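Local coordinates for uncharacterized protein (PDB 4OPW) that is of unknown function but is probably a cell-surface adhesin of the head GIN domain family, at residues E44-E49 with K78-T83; P53-D58 with V66-A71; D207-T212 with T225-K230; I219-P224 with G235-V240. One frame throughout, in Å; residues are numbered along the deposited sequence. Where two conformers were deposited one is given.

Overall arrangement
The chain is an elongated, all-beta solenoid, and the four contacts mark its two ends. Contacts 1 and 2 lie at the N-terminal end with centres 12 Å apart, contact 2 nested within the loop that contact 1 closes; they share a core in which Phe79 CD2 meets Phe68 CZ at 3.5 Å, beside a bound 1,2-ethanediol that probably came from the crystallisation liquor. Contacts 3 and 4, with centres 9 Å apart, alternate along the chain and form facing layers of the last coils, where Ala211 CB touches Ile219 CD1 at 3.8 Å. The two pairs lie on opposite sides of the chain's centre, the nearest atoms of contacts 1 and 4 still about 34 Å apart.

Contact 1. Residues E44-E49 with K78-T83; sequences EITVDE and KFIVKT
Four backbone hydrogen bonds tie 44-46 to 80-83 as an antiparallel beta ladder near the N-terminal end of a beta-solenoid whose later rungs are parallel. Glu44 and Lys82 bond reciprocally, and so do Thr46 and Ile80; the straightest link, Thr46 N to Ile80 O, spans 2.9 Å with 169° at the hydrogen. Between these two hydrogen-bonded pairs sits the non-hydrogen-bonded pair Ile45 and Val81, whose side chains lie alongside each other and point the same way, with Ile45 CD1 3.7 Å from Val81 CG2. Ile45 gets there with CG1 beside its backbone N (chi1 -53°), while its CG2 branch rests 4.2 Å from Phe79 CE1. Beta-branched and aromatic groups suit this buried face, where Val55 and Ile57 pack on Ile45 and the Phe68 ring meets that of Phe79. The other face carries Glu44, Thr46, Ile80 and Lys82 and is more polar. There Thr46 CB lies 3.9 Å from Ile80 CB, and the Thr46 hydroxyl is hydrogen-bonded to Thr13 on the strand beyond. Glu44 and Lys82 both start with CG anti to the backbone N and run side by side; their charged ends, Glu44 OE1 and Lys82 NZ, stay 4.8 Å apart, so any attraction is at longer range. At Val47 the chain turns a corner. Further out, Asp48 is held by Thr77 and Gly9, and Lys78 forms a salt bridge with Asp31. At the corner itself, Val47 CG2, anti to its own backbone N, comes to rest 3.5 Å from Lys78 O.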
loop_
_atom_site.group_PDB
_atom_site.type_symbol
_atom_site.label_atom_id
_atom_site.label_comp_id
_atom_site.label_asym_id
_atom_site.label_seq_id
_atom_site.Cartn_x
_atom_site.Cartn_y
_atom_site.Cartn_z
ATOM N N GLU A 44 18.548 8.400 -4.841
ATOM C CA GLU A 44 18.722 8.918 -6.186
ATOM C C GLU A 44 17.449 9.660 -6.566
ATOM O O GLU A 44 16.353 9.083 -6.518
ATOM C CB GLU A 44 19.023 7.733 -7.121
ATOM C CG GLU A 44 19.518 8.127 -8.492
ATOM C CD GLU A 44 20.022 6.947 -9.300
ATOM O OE1 GLU A 44 19.269 5.960 -9.454
ATOM O OE2 GLU A 44 21.167 7.022 -9.799
ATOM N N ILE A 45 17.597 10.957 -6.904
ATOM C CA ILE A 45 16.489 11.848 -7.257
ATOM C C ILE A 45 16.593 12.277 -8.701
ATOM O O ILE A 45 17.629 12.823 -9.104
ATOM C CB ILE A 45 16.454 13.129 -6.335
ATOM C CG1 ILE A 45 16.451 12.803 -4.832
ATOM C CG2 ILE A 45 15.308 14.126 -6.722
ATOM C CD1 ILE A 45 15.173 12.073 -4.293
ATOM N N THR A 46 15.495 12.093 -9.457
ATOM C CA THR A 46 15.354 12.614 -10.816
ATOM C C THR A 46 14.222 13.640 -10.793
ATOM O O THR A 46 13.082 13.304 -10.439
ATOM C CB THR A 46 15.101 11.502 -11.856
ATOM O OG1 THR A 46 16.138 10.543 -11.751
ATOM C CG2 THR A 46 15.057 12.045 -13.292
ATOM N N VAL A 47 14.527 14.877 -11.178
ATOM C CA VAL A 47 13.540 15.959 -11.231
ATOM C C VAL A 47 14.101 17.025 -12.189
ATOM O O VAL A 47 15.279 16.946 -12.551
ATOM C CB VAL A 47 13.228 16.495 -9.785
ATOM C CG1 VAL A 47 14.396 17.319 -9.211
ATOM C CG2 VAL A 47 11.916 17.285 -9.738
ATOM N N ASP A 48 13.297 18.018 -12.597
ATOM C CA ASP A 48 13.834 19.090 -13.452
ATOM C C ASP A 48 15.088 19.643 -12.787
ATOM O O ASP A 48 15.095 19.825 -11.567
ATOM C CB ASP A 48 12.800 20.201 -13.667
ATOM C CG ASP A 48 11.488 19.667 -14.195
ATOM O OD1 ASP A 48 10.824 18.893 -13.463
ATOM O OD2 ASP A 48 11.063 20.121 -15.264
ATOM N N GLU A 49 16.160 19.835 -13.561
ATOM C CA GLU A 49 17.447 20.242 -12.977
ATOM C C GLU A 49 17.352 21.463 -12.034
ATOM O O GLU A 49 18.004 21.457 -10.988
ATOM C CB GLU A 49 18.496 20.504 -14.075
ATOM C CG GLU A 49 18.034 21.440 -15.177
ATOM C CD GLU A 49 19.040 21.700 -16.279
ATOM O OE1 GLU A 49 19.893 20.825 -16.547
ATOM O OE2 GLU A 49 18.978 22.797 -16.871
ATOM N N LYS A 78 8.757 15.379 -13.909
ATOM C CA LYS A 78 8.705 14.045 -13.315
ATOM C C LYS A 78 9.497 14.115 -12.033
ATOM O O LYS A 78 10.368 14.984 -11.906
ATOM C CB LYS A 78 9.287 12.992 -14.303
ATOM C CG LYS A 78 8.962 11.534 -13.927
ATOM C CD LYS A 78 9.039 10.622 -15.132
ATOM C CE LYS A 78 8.786 9.173 -14.782
ATOM N NZ LYS A 78 7.390 8.928 -14.299
ATOM N N PHE A 79 9.170 13.253 -11.072
ATOM C CA PHE A 79 9.864 13.230 -9.783
ATOM C C PHE A 79 10.047 11.751 -9.415
ATOM O O PHE A 79 9.075 11.073 -9.065
ATOM C CB PHE A 79 9.068 14.027 -8.736
ATOM C CG PHE A 79 9.711 14.371 -7.406
ATOM C CD1 PHE A 79 10.732 13.586 -6.880
ATOM C CD2 PHE A 79 9.219 15.417 -6.633
ATOM C CE1 PHE A 79 11.300 13.890 -5.641
ATOM C CE2 PHE A 79 9.785 15.722 -5.394
ATOM C CZ PHE A 79 10.820 14.957 -4.905
ATOM N N ILE A 80 11.280 11.240 -9.594
ATOM C CA ILE A 80 11.597 9.841 -9.317
ATOM C C ILE A 80 12.522 9.757 -8.119
ATOM O O ILE A 80 13.503 10.493 -8.038
ATOM C CB ILE A 80 12.247 9.118 -10.550
ATOM C CG1 ILE A 80 11.446 9.338 -11.862
ATOM C CG2 ILE A 80 12.457 7.598 -10.269
ATOM C CD1 ILE A 80 12.206 8.821 -13.144
ATOM N N VAL A 81 12.200 8.846 -7.197
ATOM C CA VAL A 81 13.004 8.560 -6.017
ATOM C C VAL A 81 13.418 7.089 -6.091
ATOM O O VAL A 81 12.567 6.219 -6.304
ATOM C CB VAL A 81 12.249 8.884 -4.698
ATOM C CG1 VAL A 81 13.089 8.497 -3.466
ATOM C CG2 VAL A 81 11.871 10.358 -4.644
ATOM N N LYS A 82 14.726 6.811 -5.965
ATOM C CA LYS A 82 15.230 5.446 -5.891
ATOM C C LYS A 82 16.061 5.339 -4.610
ATOM O O LYS A 82 17.059 6.046 -4.484
ATOM C CB LYS A 82 16.050 5.055 -7.131
ATOM C CG LYS A 82 16.474 3.582 -7.092
ATOM C CD LYS A 82 17.346 3.180 -8.270
ATOM C CE LYS A 82 18.068 1.891 -7.971
ATOM N NZ LYS A 82 18.543 1.216 -9.203
ATOM N N THR A 83 15.648 4.490 -3.643
ATOM C CA THR A 83 16.421 4.411 -2.393
ATOM C C THR A 83 16.336 3.002 -1.796
ATOM O O THR A 83 15.596 2.154 -2.295
ATOM C CB THR A 83 15.959 5.509 -1.406
ATOM O OG1 THR A 83 16.889 5.625 -0.332
ATOM C CG2 THR A 83 14.538 5.295 -0.896
#

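Contact 2. Residues P53-D58 with V66-A71; sequences PYVNID and VGFKGA
Asn56 and Lys69 cross at about a right angle, the methylene CG of the lysine lying 3.5 Å from Asn56 CB. Asn56 has CG anti to its backbone N (chi1 -178°), which carries its amide along the second segment: ND2 gives a hydrogen to a water that in turn donates to Phe68 O. A small polar residue thus bridges to the backbone by way of solvent. Lys69 takes the crowded first torsion (chi1 58°) and bends again at chi2, so its long aliphatic stem folds over the partner strand. Phe68 points differently. Its ring crosses Val55 obliquely, CE1 4.2 Å from Val55 CG2, and turns an edge to the Tyr54 backbone, CD1 lying 3.5 Å from Tyr54 O. The Tyr54 ring has Lys69 O at its edge, in plane, and touches the small Ala71 methyl through CE1 at 3.6 Å; Val5 packs on both residues. Gly70, just before Ala71, has a positive phi of 79°, which glycine accepts readily. Backbone bonds set this geometry: Lys69 N reaches Tyr54 O, and Asn56 and Gly67 bond reciprocally, Asn56 N approaching Gly67 O at 2.7 Å from above the carbonyl plane. The side chains of Val55 and Phe68 diverge, consistent with the corner the chain turns at Gly67. An antiparallel beta-hairpin, strands 55-60 and 63-66, is thereby prolonged past its corner at the N-terminal end of the solenoid.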
loop_
_atom_site.group_PDB
_atom_site.type_symbol
_atom_site.label_atom_id
_atom_site.label_comp_id
_atom_site.label_asym_id
_atom_site.label_seq_id
_atom_site.Cartn_x
_atom_site.Cartn_y
_atom_site.Cartn_z
ATOM N N PRO A 53 17.320 22.126 -5.816
ATOM C CA PRO A 53 17.493 22.861 -4.539
ATOM C C PRO A 53 16.259 22.818 -3.645
ATOM O O PRO A 53 16.381 23.071 -2.450
ATOM C CB PRO A 53 17.762 24.306 -5.003
ATOM C CG PRO A 53 18.337 24.151 -6.363
ATOM C CD PRO A 53 17.523 23.041 -6.967
ATOM N N TYR A 54 15.077 22.494 -4.210
ATOM C CA TYR A 54 13.813 22.456 -3.467
ATOM C C TYR A 54 13.435 21.035 -3.055
ATOM O O TYR A 54 12.434 20.866 -2.374
ATOM C CB TYR A 54 12.678 23.096 -4.292
ATOM C CG TYR A 54 13.051 24.482 -4.777
ATOM C CD1 TYR A 54 13.158 25.549 -3.886
ATOM C CD2 TYR A 54 13.446 24.697 -6.095
ATOM C CE1 TYR A 54 13.594 26.810 -4.309
ATOM C CE2 TYR A 54 13.883 25.956 -6.528
ATOM C CZ TYR A 54 13.942 27.011 -5.632
ATOM O OH TYR A 54 14.344 28.266 -6.037
ATOM N N VAL A 55 14.244 20.037 -3.415
ATOM C CA VAL A 55 13.952 18.644 -3.044
ATOM C C VAL A 55 14.239 18.458 -1.547
ATOM O O VAL A 55 15.350 18.727 -1.075
ATOM C CB VAL A 55 14.698 17.619 -3.947
ATOM C CG1 VAL A 55 14.564 16.189 -3.401
ATOM C CG2 VAL A 55 14.164 17.691 -5.376
ATOM N N ASN A 56 13.191 18.034 -0.807
ATOM C CA ASN A 56 13.262 17.789 0.632
ATOM C C ASN A 56 13.467 16.300 0.920
ATOM O O ASN A 56 12.654 15.486 0.506
ATOM C CB ASN A 56 11.959 18.277 1.319
ATOM C CG ASN A 56 11.936 18.112 2.823
ATOM O OD1 ASN A 56 12.928 18.336 3.523
ATOM N ND2 ASN A 56 10.788 17.725 3.362
ATOM N N ILE A 57 14.579 15.956 1.582
ATOM C CA ILE A 57 14.912 14.604 2.053
ATOM C C ILE A 57 15.150 14.797 3.529
ATOM O O ILE A 57 16.127 15.452 3.907
ATOM C CB ILE A 57 16.132 13.963 1.311
ATOM C CG1 ILE A 57 15.851 13.812 -0.198
ATOM C CG2 ILE A 57 16.528 12.611 1.961
ATOM C CD1 ILE A 57 17.126 13.696 -1.049
ATOM N N ASP A 58 14.224 14.333 4.365
ATOM C CA ASP A 58 14.372 14.554 5.795
ATOM C C ASP A 58 14.079 13.293 6.583
ATOM O O ASP A 58 13.043 12.673 6.372
ATOM C CB ASP A 58 13.428 15.679 6.245
ATOM C CG ASP A 58 13.773 16.210 7.634
ATOM O OD1 ASP A 58 14.955 16.535 7.872
ATOM O OD2 ASP A 58 12.856 16.354 8.453
ATOM N N VAL A 66 9.912 12.566 1.876
ATOM C CA VAL A 66 10.432 13.144 0.626
ATOM C C VAL A 66 9.333 14.033 0.028
ATOM O O VAL A 66 8.167 13.659 0.020
ATOM C CB VAL A 66 10.944 12.056 -0.390
ATOM C CG1 VAL A 66 11.401 12.683 -1.703
ATOM C CG2 VAL A 66 12.077 11.217 0.205
ATOM N N GLY A 67 9.723 15.195 -0.489
ATOM C CA GLY A 67 8.813 16.104 -1.174
ATOM C C GLY A 67 9.564 17.361 -1.560
ATOM O O GLY A 67 10.765 17.294 -1.863
ATOM N N PHE A 68 8.876 18.498 -1.537
ATOM C CA PHE A 68 9.505 19.796 -1.812
ATOM C C PHE A 68 9.523 20.670 -0.559
ATOM O O PHE A 68 8.741 20.446 0.366
ATOM C CB PHE A 68 8.788 20.547 -2.949
ATOM C CG PHE A 68 8.961 19.948 -4.321
ATOM C CD1 PHE A 68 10.219 19.849 -4.904
ATOM C CD2 PHE A 68 7.851 19.555 -5.072
ATOM C CE1 PHE A 68 10.374 19.276 -6.182
ATOM C CE2 PHE A 68 8.003 19.022 -6.360
ATOM C CZ PHE A 68 9.260 18.899 -6.910
ATOM N N LYS A 69 10.448 21.644 -0.543
ATOM C CA LYS A 69 10.624 22.640 0.522
ATOM C C LYS A 69 11.213 23.918 -0.067
ATOM O O LYS A 69 11.829 23.876 -1.136
ATOM C CB LYS A 69 11.533 22.105 1.653
ATOM C CG LYS A 69 12.933 21.683 1.175
ATOM C CD LYS A 69 14.062 22.145 2.080
ATOM C CE LYS A 69 15.395 21.570 1.648
ATOM N NZ LYS A 69 15.830 22.065 0.312
ATOM N N GLY A 70 11.040 25.038 0.630
ATOM C CA GLY A 70 11.638 26.321 0.239
ATOM C C GLY A 70 11.028 27.155 -0.859
ATOM O O GLY A 70 11.513 28.263 -1.122
ATOM N N ALA A 71 10.022 26.630 -1.532
ATOM C CA ALA A 71 9.271 27.297 -2.607
ATOM C C ALA A 71 8.034 26.521 -2.902
ATOM O O ALA A 71 7.960 25.339 -2.561
ATOM C CB ALA A 71 10.112 27.417 -3.882
HETATM O O HOH W 1 8.340 17.759 1.703
#

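Contact 3. Residues D207-T212 with T225-K230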
loop_
_atom_site.group_PDB
_atom_site.type_symbol
_atom_site.label_atom_id
_atom_site.label_comp_id
_atom_site.label_asym_id
_atom_site.label_seq_id
_atom_site.Cartn_x
_atom_site.Cartn_y
_atom_site.Cartn_z
ATOM N N ASP A 207 -10.840 -22.805 6.586
ATOM C CA ASP A 207 -11.393 -23.528 7.729
ATOM C C ASP A 207 -12.668 -22.849 8.225
ATOM O O ASP A 207 -13.716 -23.509 8.294
ATOM C CB ASP A 207 -10.372 -23.670 8.873
ATOM C CG ASP A 207 -10.915 -24.447 10.058
ATOM O OD1 ASP A 207 -11.315 -25.616 9.868
ATOM O OD2 ASP A 207 -11.005 -23.865 11.156
ATOM N N ASN A 208 -12.584 -21.541 8.575
ATOM C CA ASN A 208 -13.754 -20.826 9.063
ATOM C C ASN A 208 -13.811 -19.411 8.545
ATOM O O ASN A 208 -12.780 -18.740 8.429
ATOM C CB ASN A 208 -13.805 -20.803 10.584
ATOM C CG ASN A 208 -15.190 -20.553 11.116
ATOM O OD1 ASN A 208 -16.066 -21.428 11.087
ATOM N ND2 ASN A 208 -15.423 -19.352 11.605
ATOM N N LEU A 209 -15.034 -18.968 8.269
ATOM C CA LEU A 209 -15.319 -17.624 7.806
ATOM C C LEU A 209 -16.446 -17.014 8.619
ATOM O O LEU A 209 -17.523 -17.596 8.717
ATOM C CB LEU A 209 -15.709 -17.623 6.307
ATOM C CG LEU A 209 -16.342 -16.317 5.763
ATOM C CD1 LEU A 209 -15.344 -15.148 5.790
ATOM C CD2 LEU A 209 -16.964 -16.516 4.369
ATOM N N LYS A 210 -16.186 -15.824 9.181
ATOM C CA LYS A 210 -17.194 -15.031 9.879
ATOM C C LYS A 210 -17.489 -13.843 8.966
ATOM O O LYS A 210 -16.589 -13.035 8.707
ATOM C CB LYS A 210 -16.716 -14.618 11.275
ATOM C CG LYS A 210 -16.603 -15.793 12.241
ATOM C CD LYS A 210 -16.169 -15.310 13.575
ATOM C CE LYS A 210 -15.883 -16.418 14.536
ATOM N NZ LYS A 210 -15.749 -15.846 15.882
ATOM N N ALA A 211 -18.709 -13.788 8.409
ATOM C CA ALA A 211 -19.081 -12.739 7.456
ATOM C C ALA A 211 -20.190 -11.840 7.968
ATOM O O ALA A 211 -21.211 -12.323 8.482
ATOM C CB ALA A 211 -19.500 -13.374 6.133
ATOM N N THR A 212 -19.985 -10.518 7.815
ATOM C CA THR A 212 -20.974 -9.517 8.221
ATOM C C THR A 212 -21.170 -8.516 7.093
ATOM O O THR A 212 -20.201 -7.911 6.637
ATOM C CB THR A 212 -20.578 -8.805 9.527
ATOM O OG1 THR A 212 -20.124 -9.763 10.495
ATOM C CG2 THR A 212 -21.733 -7.967 10.107
ATOM N N THR A 225 -15.062 -24.278 3.403
ATOM C CA THR A 225 -14.962 -23.580 4.698
ATOM C C THR A 225 -16.303 -23.534 5.388
ATOM O O THR A 225 -17.329 -23.463 4.702
ATOM C CB THR A 225 -14.422 -22.121 4.510
ATOM O OG1 THR A 225 -14.323 -21.451 5.778
ATOM C CG2 THR A 225 -15.264 -21.283 3.576
ATOM N N ALA A 226 -16.300 -23.553 6.731
ATOM C CA ALA A 226 -17.509 -23.352 7.524
ATOM C C ALA A 226 -17.820 -21.859 7.483
ATOM O O ALA A 226 -16.886 -21.039 7.404
ATOM C CB ALA A 226 -17.307 -23.824 8.952
ATOM N N VAL A 227 -19.106 -21.491 7.446
ATOM C CA VAL A 227 -19.466 -20.074 7.343
ATOM C C VAL A 227 -20.523 -19.709 8.392
ATOM O O VAL A 227 -21.546 -20.386 8.494
ATOM C CB VAL A 227 -19.972 -19.715 5.898
ATOM C CG1 VAL A 227 -20.348 -18.242 5.784
ATOM C CG2 VAL A 227 -18.939 -20.065 4.824
ATOM N N GLN A 228 -20.276 -18.624 9.146
ATOM C CA GLN A 228 -21.239 -18.001 10.053
ATOM C C GLN A 228 -21.452 -16.594 9.506
ATOM O O GLN A 228 -20.474 -15.858 9.330
ATOM C CB GLN A 228 -20.783 -17.988 11.518
ATOM C CG GLN A 228 -20.525 -19.371 12.124
ATOM C CD GLN A 228 -19.093 -19.799 11.893
ATOM O OE1 GLN A 228 -18.140 -19.050 12.155
ATOM N NE2 GLN A 228 -18.910 -21.007 11.376
ATOM N N GLN A 229 -22.688 -16.242 9.147
ATOM C CA GLN A 229 -22.932 -14.936 8.537
ATOM C C GLN A 229 -24.098 -14.206 9.164
ATOM O O GLN A 229 -25.000 -14.826 9.738
ATOM C CB GLN A 229 -23.182 -15.077 7.020
ATOM C CG GLN A 229 -24.416 -15.918 6.649
ATOM C CD GLN A 229 -24.572 -16.070 5.168
ATOM O OE1 GLN A 229 -25.313 -15.326 4.527
ATOM N NE2 GLN A 229 -23.870 -17.029 4.588
ATOM N N LYS A 230 -24.090 -12.876 8.997
ATOM C CA LYS A 230 -25.177 -11.991 9.382
ATOM C C LYS A 230 -25.246 -10.914 8.329
ATOM O O LYS A 230 -24.312 -10.117 8.191
ATOM C CB LYS A 230 -25.007 -11.425 10.807
ATOM C CG LYS A 230 -26.245 -10.666 11.323
ATOM C CD LYS A 230 -27.552 -11.494 11.282
ATOM C CE LYS A 230 -28.769 -10.633 11.511
ATOM N NZ LYS A 230 -29.979 -11.199 10.853
#
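Gln228 leaves the outermost strand, 226-232, on the same face as Asn208 and Lys210. From CB, its CG stands beside the backbone N (chi1 -60°), and a bend at chi2 (89°) swings the amide back across to strand 208-214. CD then lies 3.5 Å from Asn208 OD1, and the tip completes a paired amide: NE2 gives a hydrogen to Asn208 OD1 at 2.9 Å, while OE1 receives one from Asn208 ND2 at 2.8 Å. Both donors sit on lone pairs, and the two amide planes are only 15° apart, so the pair forms a nearly flat ring that fixes the rotation of both amides. Gln228 OE1 also touches Lys210 CG at 3.6 Å. Glutamine suits the place because its extra methylene lets it reach the asparagine, two positions back in the parallel register. Beneath, the Gln228 backbone bonds to both neighbours of Lys210, its N nearly along the carbonyl axis of Leu209 and its O accepting from Ala211 N. Ala226 O is gripped twice, by Leu209 N and by the Thr225 hydroxyl. On the other face Leu209 CD2 rests 4.1 Å from Val227 CG1, and Ala211 CB 4.2 Å from Gln229 CB. Strand 208-214 is bonded on its other side to strand 191-197, and Leu209, Ala211 and Val227 pack against Tyr221, Ile219 and Val237 of strands 218-221 and 237-239, the layer across the solenoid core.

Contact 4. Residues I219-P224 with G235-V240; sequences IRYKGP and GTVEEV
Torsions of -66° (chi1) and -64° (chi2) turn the Arg220 side chain back and across to the neighbouring strand, bringing the guanidinium edge to Thr236 and one face against the Glu238 carboxylate. NH1 donates, within the guanidinium plane, to Thr236 O at 3.0 Å and to Ile219 O, approaching both carbonyls from well above their planes. Each of these oxygens also accepts a backbone N-H, so two donors grip it. NH1 and NH2 add weak hydrogen bonds to Thr236 OG1. That hydroxyl, set between backbone N and carbonyl carbon, donates to Glu238 OE2 at 2.8 Å. The Glu238 carboxylate is stacked over one guanidinium face, the planes 16° apart; its OE2 lies 3.5 Å from Arg220 NH2, a salt bridge of charges without a directed N-H, and the opposite charges probably stabilise each other. Arginine suits this place because its N-H groups serve backbone carbonyls and the hydroxyl, while its flat charged face takes the carboxylate.

On the other face, the equally crowded first torsion of Tyr221 lays its ring across the next strand. Glu239 CB makes a CH-pi contact 4.0 Å from the centroid of the Tyr221 ring, and Tyr221 CE1 meets Val237 CG1 at 4.1 Å. Ile219 and Val237 also pack inward against Ile213. A water joins Gly223 N, Glu239 OE2 and Val240 O, while Glu239 OE1 forms a salt bridge with Lys241. Parallel pairing in exact register, with Ile219, Val237 and the Tyr221 ring turned to the core and Arg220 and Glu238 outward, is typical of stacked coils in a right-handed beta-helix, the fold of this family's pectate-lyase-like clan.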
loop_
_atom_site.group_PDB
_atom_site.type_symbol
_atom_site.label_atom_id
_atom_site.label_comp_id
_atom_site.label_asym_id
_atom_site.label_seq_id
_atom_site.Cartn_x
_atom_site.Cartn_y
_atom_site.Cartn_z
ATOM N N ILE A 219 -19.821 -10.659 -0.626
ATOM C CA ILE A 219 -18.681 -11.465 -0.231
ATOM C C ILE A 219 -18.724 -12.741 -1.072
ATOM O O ILE A 219 -19.740 -13.445 -1.084
ATOM C CB ILE A 219 -18.659 -11.766 1.283
ATOM C CG1 ILE A 219 -18.496 -10.466 2.104
ATOM C CG2 ILE A 219 -17.562 -12.821 1.616
ATOM C CD1 ILE A 219 -18.713 -10.646 3.633
ATOM N N ARG A 220 -17.641 -13.013 -1.804
ATOM C CA ARG A 220 -17.555 -14.236 -2.607
ATOM C C ARG A 220 -16.357 -15.011 -2.102
ATOM O O ARG A 220 -15.284 -14.434 -1.954
ATOM C CB ARG A 220 -17.487 -13.919 -4.120
ATOM C CG ARG A 220 -18.770 -13.288 -4.692
ATOM C CD ARG A 220 -19.979 -14.213 -4.614
ATOM N NE ARG A 220 -21.202 -13.569 -5.099
ATOM C CZ ARG A 220 -22.088 -12.934 -4.335
ATOM N NH1 ARG A 220 -21.885 -12.812 -3.031
ATOM N NH2 ARG A 220 -23.179 -12.406 -4.871
ATOM N N TYR A 221 -16.547 -16.284 -1.742
ATOM C CA TYR A 221 -15.442 -17.037 -1.177
ATOM C C TYR A 221 -15.195 -18.359 -1.879
ATOM O O TYR A 221 -16.108 -18.966 -2.445
ATOM C CB TYR A 221 -15.685 -17.292 0.334
ATOM C CG TYR A 221 -16.845 -18.221 0.636
ATOM C CD1 TYR A 221 -18.133 -17.724 0.831
ATOM C CD2 TYR A 221 -16.653 -19.595 0.743
ATOM C CE1 TYR A 221 -19.198 -18.571 1.122
ATOM C CE2 TYR A 221 -17.713 -20.450 1.022
ATOM C CZ TYR A 221 -18.982 -19.932 1.220
ATOM O OH TYR A 221 -20.022 -20.784 1.496
ATOM N N LYS A 222 -13.947 -18.824 -1.806
ATOM C CA LYS A 222 -13.572 -20.159 -2.283
ATOM C C LYS A 222 -13.253 -20.966 -1.062
ATOM O O LYS A 222 -12.528 -20.484 -0.179
ATOM C CB LYS A 222 -12.403 -20.110 -3.279
ATOM C CG LYS A 222 -12.888 -19.703 -4.664
ATOM C CD LYS A 222 -11.781 -19.510 -5.680
ATOM C CE LYS A 222 -12.353 -18.887 -6.937
ATOM N NZ LYS A 222 -11.335 -18.708 -7.996
ATOM N N GLY A 223 -13.853 -22.136 -0.941
ATOM C CA GLY A 223 -13.610 -22.964 0.226
ATOM C C GLY A 223 -12.823 -24.217 -0.108
ATOM O O GLY A 223 -11.894 -24.162 -0.923
ATOM N N PRO A 224 -13.200 -25.377 0.471
ATOM C CA PRO A 224 -14.286 -25.566 1.468
ATOM C C PRO A 224 -14.018 -24.834 2.783
ATOM O O PRO A 224 -12.874 -24.779 3.244
ATOM C CB PRO A 224 -14.281 -27.085 1.716
ATOM C CG PRO A 224 -13.510 -27.689 0.555
ATOM C CD PRO A 224 -12.506 -26.646 0.170
ATOM N N GLY A 235 -27.049 -7.269 -0.258
ATOM C CA GLY A 235 -25.787 -7.967 -0.468
ATOM C C GLY A 235 -25.840 -9.418 -0.012
ATOM O O GLY A 235 -26.729 -9.780 0.751
ATOM N N THR A 236 -24.951 -10.284 -0.517
ATOM C CA THR A 236 -24.968 -11.702 -0.129
ATOM C C THR A 236 -23.565 -12.237 0.087
ATOM O O THR A 236 -22.573 -11.654 -0.372
ATOM C CB THR A 236 -25.666 -12.582 -1.209
ATOM O OG1 THR A 236 -24.909 -12.514 -2.418
ATOM C CG2 THR A 236 -27.129 -12.211 -1.457
ATOM N N VAL A 237 -23.512 -13.389 0.751
ATOM C CA VAL A 237 -22.328 -14.192 1.030
ATOM C C VAL A 237 -22.529 -15.481 0.236
ATOM O O VAL A 237 -23.503 -16.195 0.493
ATOM C CB VAL A 237 -22.139 -14.451 2.549
ATOM C CG1 VAL A 237 -20.866 -15.245 2.816
ATOM C CG2 VAL A 237 -22.132 -13.149 3.343
ATOM N N GLU A 238 -21.668 -15.753 -0.758
ATOM C CA GLU A 238 -21.844 -16.933 -1.612
ATOM C C GLU A 238 -20.522 -17.571 -1.983
ATOM O O GLU A 238 -19.527 -16.873 -2.184
ATOM C CB GLU A 238 -22.594 -16.564 -2.918
ATOM C CG GLU A 238 -24.055 -16.178 -2.747
ATOM C CD GLU A 238 -24.746 -15.697 -4.006
ATOM O OE1 GLU A 238 -24.445 -16.235 -5.096
ATOM O OE2 GLU A 238 -25.605 -14.792 -3.900
ATOM N N GLU A 239 -20.520 -18.908 -2.092
ATOM C CA GLU A 239 -19.357 -19.664 -2.532
ATOM C C GLU A 239 -19.218 -19.587 -4.058
ATOM O O GLU A 239 -20.222 -19.649 -4.766
ATOM C CB GLU A 239 -19.511 -21.146 -2.106
ATOM C CG GLU A 239 -18.229 -21.934 -2.295
ATOM C CD GLU A 239 -18.234 -23.402 -1.917
ATOM O OE1 GLU A 239 -19.216 -24.108 -2.240
ATOM O OE2 GLU A 239 -17.196 -23.865 -1.395
ATOM N N VAL A 240 -17.992 -19.511 -4.568
ATOM C CA VAL A 240 -17.763 -19.559 -6.013
ATOM C C VAL A 240 -16.970 -20.835 -6.315
ATOM O O VAL A 240 -16.035 -21.161 -5.584
ATOM C CB VAL A 240 -17.107 -18.295 -6.612
ATOM C CG1 VAL A 240 -18.089 -17.127 -6.653
ATOM C CG2 VAL A 240 -15.848 -17.910 -5.862
HETATM O O HOH W 2 -15.318 -23.192 -3.356
#